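Long-range contacts in biotin transporter BioY (Lactococcus lactis subsp. cremoris, PDB 4DVE), which binds biotin within the membrane and probably serves as the substrate-binding S component of an energy-coupling factor (ECF) type ABC transporter: residues F25-I30 / V71-A76; G42-P47 / I164-F169; G130-V135 / K176-V181. All coordinates share one frame; numbering follows the deposited sequence.

Interaction 1 of 3, residues F25-I30 / V71-A76; sequences FMTAFI and VGAFLA. With BNG (nonyl beta-D-glucopyranoside), chain E.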
loop_
_atom_site.group_PDB
_atom_site.type_symbol
_atom_site.label_atom_id
_atom_site.label_comp_id
_atom_site.label_asym_id
_atom_site.label_seq_id
_atom_site.Cartn_x
_atom_site.Cartn_y
_atom_site.Cartn_z
ATOM N N PHE A 25 5.648 -5.567 -12.537
ATOM C CA PHE A 25 4.431 -6.315 -12.197
ATOM C C PHE A 25 3.651 -5.740 -10.994
ATOM O O PHE A 25 2.416 -5.687 -11.005
ATOM C CB PHE A 25 4.718 -7.801 -11.959
ATOM C CG PHE A 25 3.490 -8.576 -11.579
ATOM C CD1 PHE A 25 2.700 -9.170 -12.549
ATOM C CD2 PHE A 25 3.089 -8.662 -10.244
ATOM C CE1 PHE A 25 1.545 -9.866 -12.200
ATOM C CE2 PHE A 25 1.935 -9.345 -9.894
ATOM C CZ PHE A 25 1.167 -9.954 -10.873
HETATM N N MSE A 26 4.379 -5.332 -9.966
HETATM C CA MSE A 26 3.793 -4.819 -8.731
HETATM C C MSE A 26 3.073 -3.522 -9.015
HETATM O O MSE A 26 1.944 -3.358 -8.567
HETATM C CB MSE A 26 4.908 -4.700 -7.667
HETATM C CG MSE A 26 4.410 -4.387 -6.269
HETATM SE SE MSE A 26 3.392 -5.922 -5.532
HETATM C CE MSE A 26 1.657 -5.034 -5.635
ATOM N N THR A 27 3.716 -2.617 -9.771
ATOM C CA THR A 27 3.109 -1.367 -10.232
ATOM C C THR A 27 1.840 -1.631 -11.064
ATOM O O THR A 27 0.787 -1.055 -10.805
ATOM C CB THR A 27 4.111 -0.538 -11.057
ATOM O OG1 THR A 27 5.275 -0.228 -10.266
ATOM C CG2 THR A 27 3.462 0.750 -11.603
ATOM N N ALA A 28 1.935 -2.554 -12.008
ATOM C CA ALA A 28 0.786 -2.933 -12.835
ATOM C C ALA A 28 -0.350 -3.532 -11.989
ATOM O O ALA A 28 -1.532 -3.238 -12.242
ATOM C CB ALA A 28 1.213 -3.914 -13.931
ATOM N N PHE A 29 0.013 -4.352 -10.992
ATOM C CA PHE A 29 -0.970 -5.001 -10.115
ATOM C C PHE A 29 -1.772 -3.986 -9.295
ATOM O O PHE A 29 -3.006 -4.073 -9.171
ATOM C CB PHE A 29 -0.270 -6.003 -9.192
ATOM C CG PHE A 29 -1.204 -6.812 -8.360
ATOM C CD1 PHE A 29 -1.927 -7.844 -8.928
ATOM C CD2 PHE A 29 -1.392 -6.525 -7.023
ATOM C CE1 PHE A 29 -2.812 -8.592 -8.165
ATOM C CE2 PHE A 29 -2.271 -7.270 -6.258
ATOM C CZ PHE A 29 -2.990 -8.296 -6.828
ATOM N N ILE A 30 -1.070 -2.999 -8.766
ATOM C CA ILE A 30 -1.702 -1.930 -8.028
ATOM C C ILE A 30 -2.700 -1.170 -8.917
ATOM O O ILE A 30 -3.844 -0.827 -8.491
ATOM C CB ILE A 30 -0.651 -0.975 -7.441
ATOM C CG1 ILE A 30 0.207 -1.679 -6.372
ATOM C CG2 ILE A 30 -1.353 0.257 -6.844
ATOM C CD1 ILE A 30 1.545 -0.982 -6.092
ATOM N N VAL A 71 5.680 1.416 -5.858
ATOM C CA VAL A 71 4.563 2.287 -5.412
ATOM C C VAL A 71 4.779 3.709 -5.907
ATOM O O VAL A 71 3.850 4.383 -6.369
ATOM C CB VAL A 71 4.356 2.228 -3.860
ATOM C CG1 VAL A 71 3.389 3.320 -3.367
ATOM C CG2 VAL A 71 3.870 0.831 -3.464
ATOM N N GLY A 72 6.022 4.155 -5.841
ATOM C CA GLY A 72 6.399 5.468 -6.324
ATOM C C GLY A 72 6.061 5.646 -7.778
ATOM O O GLY A 72 5.545 6.692 -8.176
ATOM N N ALA A 73 6.326 4.613 -8.568
ATOM C CA ALA A 73 6.077 4.684 -9.985
ATOM C C ALA A 73 4.579 4.801 -10.251
ATOM O O ALA A 73 4.155 5.537 -11.142
ATOM C CB ALA A 73 6.689 3.475 -10.710
ATOM N N PHE A 74 3.793 4.029 -9.505
ATOM C CA PHE A 74 2.338 4.076 -9.584
ATOM C C PHE A 74 1.839 5.504 -9.263
ATOM O O PHE A 74 1.039 6.089 -9.993
ATOM C CB PHE A 74 1.732 3.038 -8.608
ATOM C CG PHE A 74 0.319 3.333 -8.196
ATOM C CD1 PHE A 74 -0.723 3.240 -9.105
ATOM C CD2 PHE A 74 0.019 3.697 -6.887
ATOM C CE1 PHE A 74 -2.041 3.550 -8.731
ATOM C CE2 PHE A 74 -1.299 3.974 -6.511
ATOM C CZ PHE A 74 -2.312 3.911 -7.432
ATOM N N LEU A 75 2.323 6.051 -8.157
ATOM C CA LEU A 75 1.901 7.373 -7.714
ATOM C C LEU A 75 2.325 8.455 -8.715
ATOM O O LEU A 75 1.551 9.383 -8.998
ATOM C CB LEU A 75 2.459 7.679 -6.309
ATOM C CG LEU A 75 1.919 6.827 -5.178
ATOM C CD1 LEU A 75 2.658 7.112 -3.853
ATOM C CD2 LEU A 75 0.437 7.083 -5.022
ATOM N N ALA A 76 3.545 8.328 -9.242
ATOM C CA ALA A 76 4.047 9.242 -10.261
ATOM C C ALA A 76 3.126 9.249 -11.500
ATOM O O ALA A 76 2.812 10.312 -12.062
ATOM C CB ALA A 76 5.488 8.882 -10.639
HETATM C C1 BNG E . 7.799 0.592 -13.558
HETATM C C2 BNG E . 8.514 -0.059 -12.379
HETATM C C3 BNG E . 9.934 0.474 -12.240
HETATM C C4 BNG E . 10.668 0.429 -13.575
HETATM C C5 BNG E . 9.826 1.050 -14.682
HETATM C C6 BNG E . 10.526 0.937 -16.031
HETATM C "C1'" BNG E . 5.839 0.502 -14.871
HETATM C "C2'" BNG E . 4.751 -0.481 -15.289
HETATM C "C3'" BNG E . 3.500 0.256 -15.754
HETATM C "C4'" BNG E . 2.338 -0.711 -15.951
HETATM C "C5'" BNG E . 1.116 0.010 -16.507
HETATM C "C6'" BNG E . -0.112 -0.894 -16.475
HETATM C "C7'" BNG E . -1.248 -0.299 -17.298
HETATM C "C8'" BNG E . -2.548 -1.060 -17.064
HETATM C "C9'" BNG E . -2.362 -2.541 -17.308
HETATM O O1 BNG E . 6.510 0.003 -13.716
HETATM O O2 BNG E . 7.785 0.205 -11.175
HETATM O O3 BNG E . 10.647 -0.313 -11.277
HETATM O O4 BNG E . 11.907 1.138 -13.462
HETATM O O5 BNG E . 8.562 0.391 -14.746
HETATM O O6 BNG E . 9.573 1.129 -17.082
#
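Ile30 sets its CG2 methyl squarely over one face of the Phe74 ring. The carbon stands 3.5 Å from the ring centroid and only 3° off the ring normal, so all six ring atoms are about equally far from it and the pair is a textbook CH-pi contact. CG2 anti to the backbone N on Ile30 and CG anti to the backbone N on Phe74 (chi1 157°) start the two groups toward each other. The other branch of Ile30 goes elsewhere, its CD1 meeting Val71 CG2 at 3.9 Å with the two side chains crossing at about a right angle. One turn earlier, Thr27 lies against the backbone of the partner helix, its CG2 3.9 Å from Phe74 N. These contacts join helix 13-33 to helix 52-80 in the transmembrane bundle; the short segments cross at -48°, their axes 8.7 Å apart at closest. A nonyl glucoside detergent lies beside Thr27, Ala28 and Ala73: its O2 gives a 2.7 Å hydrogen bond to Thr27 OG1 and also lies close to Ala73 CB, while its alkyl tail passes Ala28 CB. Thr27 OG1 is further hydrogen-bonded to Ser23 O and Ser70 O, so the hydroxyl has one backbone partner on each helix besides the sugar. Farther out, Gln51 touches both Ile30 and Phe74. The Phe74 ring also borders Trp106 of helix 100-119 and the loop residues Val84 and Leu85, and Val71 meets Ala58 and Pro110.

Interaction 2 of 3, residues G42-P47 / I164-F169; sequences GFIPVP and ISNLVF. With BTN (biotin), chain D.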
loop_
_atom_site.group_PDB
_atom_site.type_symbol
_atom_site.label_atom_id
_atom_site.label_comp_id
_atom_site.label_asym_id
_atom_site.label_seq_id
_atom_site.Cartn_x
_atom_site.Cartn_y
_atom_site.Cartn_z
ATOM N N GLY A 42 -21.496 6.916 3.536
ATOM C CA GLY A 42 -22.335 8.117 3.633
ATOM C C GLY A 42 -21.538 9.334 4.062
ATOM O O GLY A 42 -21.486 10.357 3.365
ATOM N N PHE A 43 -20.861 9.154 5.186
ATOM C CA PHE A 43 -20.528 10.241 6.088
ATOM C C PHE A 43 -19.231 10.983 5.802
ATOM O O PHE A 43 -19.038 12.078 6.336
ATOM C CB PHE A 43 -20.512 9.748 7.538
ATOM C CG PHE A 43 -20.417 8.262 7.682
ATOM C CD1 PHE A 43 -19.202 7.653 7.874
ATOM C CD2 PHE A 43 -21.566 7.475 7.652
ATOM C CE1 PHE A 43 -19.123 6.280 8.021
ATOM C CE2 PHE A 43 -21.490 6.100 7.794
ATOM C CZ PHE A 43 -20.267 5.504 7.978
ATOM N N ILE A 44 -18.347 10.395 4.993
ATOM C CA ILE A 44 -17.160 11.121 4.530
ATOM C C ILE A 44 -16.988 10.910 3.033
ATOM O O ILE A 44 -17.506 9.961 2.456
ATOM C CB ILE A 44 -15.897 10.752 5.354
ATOM C CG1 ILE A 44 -15.664 9.231 5.358
ATOM C CG2 ILE A 44 -16.036 11.306 6.777
ATOM C CD1 ILE A 44 -14.342 8.796 5.970
ATOM N N PRO A 45 -16.297 11.828 2.371
ATOM C CA PRO A 45 -16.162 11.684 0.936
ATOM C C PRO A 45 -14.947 10.817 0.527
ATOM O O PRO A 45 -14.187 11.222 -0.340
ATOM C CB PRO A 45 -16.004 13.140 0.481
ATOM C CG PRO A 45 -15.265 13.789 1.611
ATOM C CD PRO A 45 -15.775 13.120 2.858
ATOM N N VAL A 46 -14.774 9.658 1.173
ATOM C CA VAL A 46 -13.693 8.710 0.891
ATOM C C VAL A 46 -14.351 7.335 0.746
ATOM O O VAL A 46 -15.049 6.889 1.653
ATOM C CB VAL A 46 -12.639 8.682 2.034
ATOM C CG1 VAL A 46 -11.547 7.634 1.801
ATOM C CG2 VAL A 46 -12.039 10.058 2.222
ATOM N N PRO A 47 -14.137 6.671 -0.394
ATOM C CA PRO A 47 -14.728 5.360 -0.626
ATOM C C PRO A 47 -13.945 4.174 -0.039
ATOM O O PRO A 47 -12.726 4.250 0.222
ATOM C CB PRO A 47 -14.735 5.268 -2.164
ATOM C CG PRO A 47 -13.504 5.983 -2.570
ATOM C CD PRO A 47 -13.410 7.152 -1.594
ATOM N N ILE A 164 -13.266 8.729 13.850
ATOM C CA ILE A 164 -14.337 7.756 14.078
ATOM C C ILE A 164 -14.942 7.204 12.776
ATOM O O ILE A 164 -15.192 5.990 12.663
ATOM C CB ILE A 164 -15.453 8.348 14.961
ATOM C CG1 ILE A 164 -14.945 8.531 16.389
ATOM C CG2 ILE A 164 -16.668 7.432 14.966
ATOM C CD1 ILE A 164 -15.939 9.268 17.289
ATOM N N SER A 165 -15.147 8.083 11.800
ATOM C CA SER A 165 -15.677 7.695 10.489
ATOM C C SER A 165 -14.741 6.703 9.777
ATOM O O SER A 165 -15.197 5.817 9.037
ATOM C CB SER A 165 -15.888 8.926 9.596
ATOM O OG SER A 165 -16.854 9.789 10.150
ATOM N N ASN A 166 -13.448 6.839 10.029
ATOM C CA ASN A 166 -12.469 5.941 9.440
ATOM C C ASN A 166 -12.504 4.507 9.956
ATOM O O ASN A 166 -11.924 3.626 9.345
ATOM C CB ASN A 166 -11.066 6.525 9.549
ATOM C CG ASN A 166 -10.753 7.425 8.366
ATOM O OD1 ASN A 166 -11.263 8.570 8.251
ATOM N ND2 ASN A 166 -10.015 6.893 7.441
ATOM N N LEU A 167 -13.219 4.270 11.052
ATOM C CA LEU A 167 -13.445 2.917 11.536
ATOM C C LEU A 167 -14.180 2.054 10.506
ATOM O O LEU A 167 -13.962 0.835 10.449
ATOM C CB LEU A 167 -14.215 2.952 12.858
ATOM C CG LEU A 167 -13.427 3.510 14.063
ATOM C CD1 LEU A 167 -14.318 3.704 15.311
ATOM C CD2 LEU A 167 -12.231 2.619 14.363
ATOM N N VAL A 168 -14.999 2.687 9.670
ATOM C CA VAL A 168 -15.648 2.027 8.535
ATOM C C VAL A 168 -14.670 1.273 7.619
ATOM O O VAL A 168 -15.080 0.297 6.998
ATOM C CB VAL A 168 -16.483 3.014 7.660
ATOM C CG1 VAL A 168 -15.606 3.815 6.679
ATOM C CG2 VAL A 168 -17.565 2.289 6.901
ATOM N N PHE A 169 -13.413 1.735 7.537
ATOM C CA PHE A 169 -12.397 1.105 6.679
ATOM C C PHE A 169 -11.712 -0.102 7.297
ATOM O O PHE A 169 -11.085 -0.877 6.563
ATOM C CB PHE A 169 -11.336 2.109 6.221
ATOM C CG PHE A 169 -11.907 3.261 5.456
ATOM C CD1 PHE A 169 -12.757 3.040 4.368
ATOM C CD2 PHE A 169 -11.652 4.560 5.853
ATOM C CE1 PHE A 169 -13.347 4.108 3.700
ATOM C CE2 PHE A 169 -12.220 5.624 5.181
ATOM C CZ PHE A 169 -13.080 5.403 4.106
HETATM C C11 BTN D . -8.002 7.602 -4.073
HETATM O O11 BTN D . -8.050 6.788 -5.024
HETATM O O12 BTN D . -8.302 8.789 -4.261
HETATM C C10 BTN D . -7.554 7.163 -2.666
HETATM C C9 BTN D . -8.674 6.516 -1.848
HETATM C C8 BTN D . -8.174 6.163 -0.428
HETATM C C7 BTN D . -9.168 5.245 0.301
HETATM C C2 BTN D . -8.694 4.846 1.687
HETATM S S1 BTN D . -7.249 3.774 1.593
HETATM C C6 BTN D . -7.505 3.230 3.268
HETATM C C5 BTN D . -9.032 3.176 3.520
HETATM N N1 BTN D . -9.561 1.875 3.202
HETATM C C3 BTN D . -10.397 1.891 2.167
HETATM O O3 BTN D . -10.986 0.913 1.705
HETATM N N2 BTN D . -10.499 3.159 1.731
HETATM C C4 BTN D . -9.728 4.093 2.513
#
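The Phe169 ring is sandwiched: biotin C4 lies 3.6 Å above the centre of one face, and Val168 CG1 is centred over the opposite one. At the rim, in the ring plane, Val46 O approaches Phe169 CZ to 3.5 Å. The same CZ is met by Val46 CG1, the two side chains crossing at about a right angle, while Ile44 and Phe169 meet tip to tip, CD1 to CE2. Pro47 O receives biotin N2-H in a 2.9 Å hydrogen bond at 149°; the loop carbonyl thus holds the ureido ring while the phenyl face lies against it. Val46, Pro47 and Phe169 all belong to the biotin pocket, and their contact forms part of its wall. An alanine at Phe169 would probably leave the ureido ring without its aromatic cover and open a gap beside Val46 and Ile44. Farther out, Ile44 CG2 packs on Ser165 CB at 3.7 Å; Ser165 OG itself is bonded to Thr161 O. Phe43, poorly ordered, turns its ring edge to Val168 CB. Loop 42-47, between helix 13-33 and helix 52-80, packs against the 164-169 segment, with Leu151 and Asp144 of helix 128-155 and Tyr102 of helix 100-119 nearby.

Interaction 3 of 3, residues G130-V135 / K176-V181; sequences GELIIV and KAILTV. With BTN (biotin), chain D.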
loop_
_atom_site.group_PDB
_atom_site.type_symbol
_atom_site.label_atom_id
_atom_site.label_comp_id
_atom_site.label_asym_id
_atom_site.label_seq_id
_atom_site.Cartn_x
_atom_site.Cartn_y
_atom_site.Cartn_z
ATOM N N GLY A 130 3.583 -12.124 13.339
ATOM C CA GLY A 130 4.466 -10.950 13.324
ATOM C C GLY A 130 4.365 -10.145 12.018
ATOM O O GLY A 130 4.221 -8.922 12.032
ATOM N N GLU A 131 4.400 -10.830 10.888
ATOM C CA GLU A 131 4.281 -10.156 9.608
ATOM C C GLU A 131 2.934 -9.423 9.496
ATOM O O GLU A 131 2.888 -8.268 9.034
ATOM C CB GLU A 131 4.437 -11.147 8.447
ATOM C CG GLU A 131 4.359 -10.530 7.045
ATOM C CD GLU A 131 5.208 -11.284 6.024
ATOM O OE1 GLU A 131 5.252 -10.897 4.824
ATOM O OE2 GLU A 131 5.847 -12.282 6.418
ATOM N N LEU A 132 1.860 -10.090 9.919
ATOM C CA LEU A 132 0.513 -9.522 9.865
ATOM C C LEU A 132 0.422 -8.251 10.727
ATOM O O LEU A 132 -0.178 -7.264 10.324
ATOM C CB LEU A 132 -0.560 -10.546 10.296
ATOM C CG LEU A 132 -2.017 -10.044 10.341
ATOM C CD1 LEU A 132 -2.466 -9.432 9.009
ATOM C CD2 LEU A 132 -2.978 -11.158 10.776
ATOM N N ILE A 133 1.045 -8.281 11.896
ATOM C CA ILE A 133 1.024 -7.122 12.762
ATOM C C ILE A 133 1.787 -5.943 12.139
ATOM O O ILE A 133 1.327 -4.810 12.218
ATOM C CB ILE A 133 1.545 -7.453 14.173
ATOM C CG1 ILE A 133 0.614 -8.477 14.860
ATOM C CG2 ILE A 133 1.699 -6.175 14.997
ATOM C CD1 ILE A 133 -0.879 -8.144 14.795
ATOM N N ILE A 134 2.938 -6.209 11.524
ATOM C CA ILE A 134 3.690 -5.164 10.798
ATOM C C ILE A 134 2.856 -4.582 9.650
ATOM O O ILE A 134 2.783 -3.342 9.459
ATOM C CB ILE A 134 5.059 -5.693 10.291
ATOM C CG1 ILE A 134 5.959 -6.028 11.484
ATOM C CG2 ILE A 134 5.756 -4.687 9.356
ATOM C CD1 ILE A 134 7.082 -6.999 11.114
ATOM N N VAL A 135 2.186 -5.453 8.906
ATOM C CA VAL A 135 1.349 -4.993 7.809
ATOM C C VAL A 135 0.176 -4.155 8.343
ATOM O O VAL A 135 -0.130 -3.099 7.806
ATOM C CB VAL A 135 0.862 -6.157 6.905
ATOM C CG1 VAL A 135 -0.201 -5.662 5.913
ATOM C CG2 VAL A 135 2.055 -6.790 6.166
ATOM N N LYS A 176 -7.764 -7.194 3.855
ATOM C CA LYS A 176 -6.679 -6.926 2.888
ATOM C C LYS A 176 -5.326 -7.268 3.468
ATOM O O LYS A 176 -4.494 -7.807 2.766
ATOM C CB LYS A 176 -6.657 -5.472 2.402
ATOM C CG LYS A 176 -7.876 -5.064 1.565
ATOM C CD LYS A 176 -7.983 -3.537 1.460
ATOM C CE LYS A 176 -9.411 -3.028 1.462
ATOM N NZ LYS A 176 -9.467 -1.545 1.526
ATOM N N ALA A 177 -5.093 -6.913 4.728
ATOM C CA ALA A 177 -3.813 -7.190 5.384
ATOM C C ALA A 177 -3.592 -8.710 5.548
ATOM O O ALA A 177 -2.458 -9.195 5.371
ATOM C CB ALA A 177 -3.727 -6.485 6.741
ATOM N N ILE A 178 -4.666 -9.444 5.887
ATOM C CA ILE A 178 -4.602 -10.893 6.059
ATOM C C ILE A 178 -4.293 -11.548 4.718
ATOM O O ILE A 178 -3.446 -12.459 4.637
ATOM C CB ILE A 178 -5.930 -11.544 6.555
ATOM C CG1 ILE A 178 -6.398 -11.075 7.942
ATOM C CG2 ILE A 178 -5.829 -13.050 6.581
ATOM C CD1 ILE A 178 -5.328 -10.790 8.947
ATOM N N LEU A 179 -5.008 -11.129 3.678
ATOM C CA LEU A 179 -4.777 -11.688 2.338
ATOM C C LEU A 179 -3.371 -11.340 1.855
ATOM O O LEU A 179 -2.732 -12.143 1.155
ATOM C CB LEU A 179 -5.815 -11.172 1.327
ATOM C CG LEU A 179 -7.219 -11.766 1.469
ATOM C CD1 LEU A 179 -8.245 -10.957 0.669
ATOM C CD2 LEU A 179 -7.201 -13.230 1.028
ATOM N N THR A 180 -2.912 -10.131 2.202
ATOM C CA THR A 180 -1.532 -9.715 1.904
ATOM C C THR A 180 -0.510 -10.706 2.474
ATOM O O THR A 180 0.361 -11.194 1.753
ATOM C CB THR A 180 -1.226 -8.285 2.405
ATOM O OG1 THR A 180 -1.944 -7.324 1.603
ATOM C CG2 THR A 180 0.289 -7.985 2.339
ATOM N N VAL A 181 -0.632 -11.028 3.754
ATOM C CA VAL A 181 0.320 -11.941 4.386
ATOM C C VAL A 181 0.252 -13.330 3.734
ATOM O O VAL A 181 1.298 -13.897 3.359
ATOM C CB VAL A 181 0.161 -11.990 5.911
ATOM C CG1 VAL A 181 1.143 -13.005 6.547
ATOM C CG2 VAL A 181 0.374 -10.590 6.480
HETATM C C11 BTN D . -8.002 7.602 -4.073
HETATM O O11 BTN D . -8.050 6.788 -5.024
HETATM O O12 BTN D . -8.302 8.789 -4.261
HETATM C C10 BTN D . -7.554 7.163 -2.666
HETATM C C9 BTN D . -8.674 6.516 -1.848
HETATM C C8 BTN D . -8.174 6.163 -0.428
HETATM C C7 BTN D . -9.168 5.245 0.301
HETATM C C2 BTN D . -8.694 4.846 1.687
HETATM S S1 BTN D . -7.249 3.774 1.593
HETATM C C6 BTN D . -7.505 3.230 3.268
HETATM C C5 BTN D . -9.032 3.176 3.520
HETATM N N1 BTN D . -9.561 1.875 3.202
HETATM C C3 BTN D . -10.397 1.891 2.167
HETATM O O3 BTN D . -10.986 0.913 1.705
HETATM N N2 BTN D . -10.499 3.159 1.731
HETATM C C4 BTN D . -9.728 4.093 2.513
#
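Thr180, whose CG2 meets Val135 CG1 across the helix pair, hands both its backbone N and its hydroxyl to one acceptor, Lys176 O. The Thr180 OG1 bond to Lys176 O is 2.8 Å long, with a C=O...donor angle of 141° and the hydroxyl 35° out of the carbonyl plane; the backbone N comes in from the opposite face. Tying OG1 back to its own helix satisfies this buried hydroxyl and fixes the rotation of the side chain, leaving CG2 for the apolar seam.

That seam is made of small and branched groups. Ala177 CB is touched by Val135 CG1, at 3.7 Å, and by Leu132 CD1, both from helix 128-155. Val181 pushes CG2 against the backbone of that helix, 3.6 Å from Leu132 CA, and slides past Val135 in the opposite direction. The closest modelled approach between Leu132 and Ile178 is too short to trust. Glu131 CG touches Val181 CG2 as these two side chains, too, pass each other in opposite directions; the Glu131 carboxylate goes on to salt bridges with Arg188 and Arg185 farther along helix 170-189, a charged link beside the apolar seam.

The short helical segments run at 135°, closer to antiparallel than parallel, with axes 9.3 Å apart. Lys176 leads away from helix 128-155: its chain, bent at chi3, ends with NZ in a salt bridge to Asp173 OD1 and in hydrogen bonds to Ile49 O and Asn52 OD1, while its 2.9 Å bond from NZ to biotin O3 is weak. The arrangement is that of a transmembrane helix in a substrate-binding S component, packed on a neighbouring helix by one face and lining the biotin pocket with another.

Interactions 1 and 3 come in series along the chain and lie on opposite sides of its centre, about 20 Å apart between centres: interaction 1 joins helices 13-33 and 52-80, interaction 3 helices 128-155 and 170-189. Interaction 2 alternates with each of them in sequence, since its loop follows helix 13-33 and its other segment lies between the two helices of interaction 3. Its centre is about 25 Å from that of interaction 1 and about 22 Å from that of interaction 3. Interactions 2 and 3 both touch biotin, so a loop from the first half of the chain and residues near its end meet at one pocket, while interaction 1 holds a detergent instead.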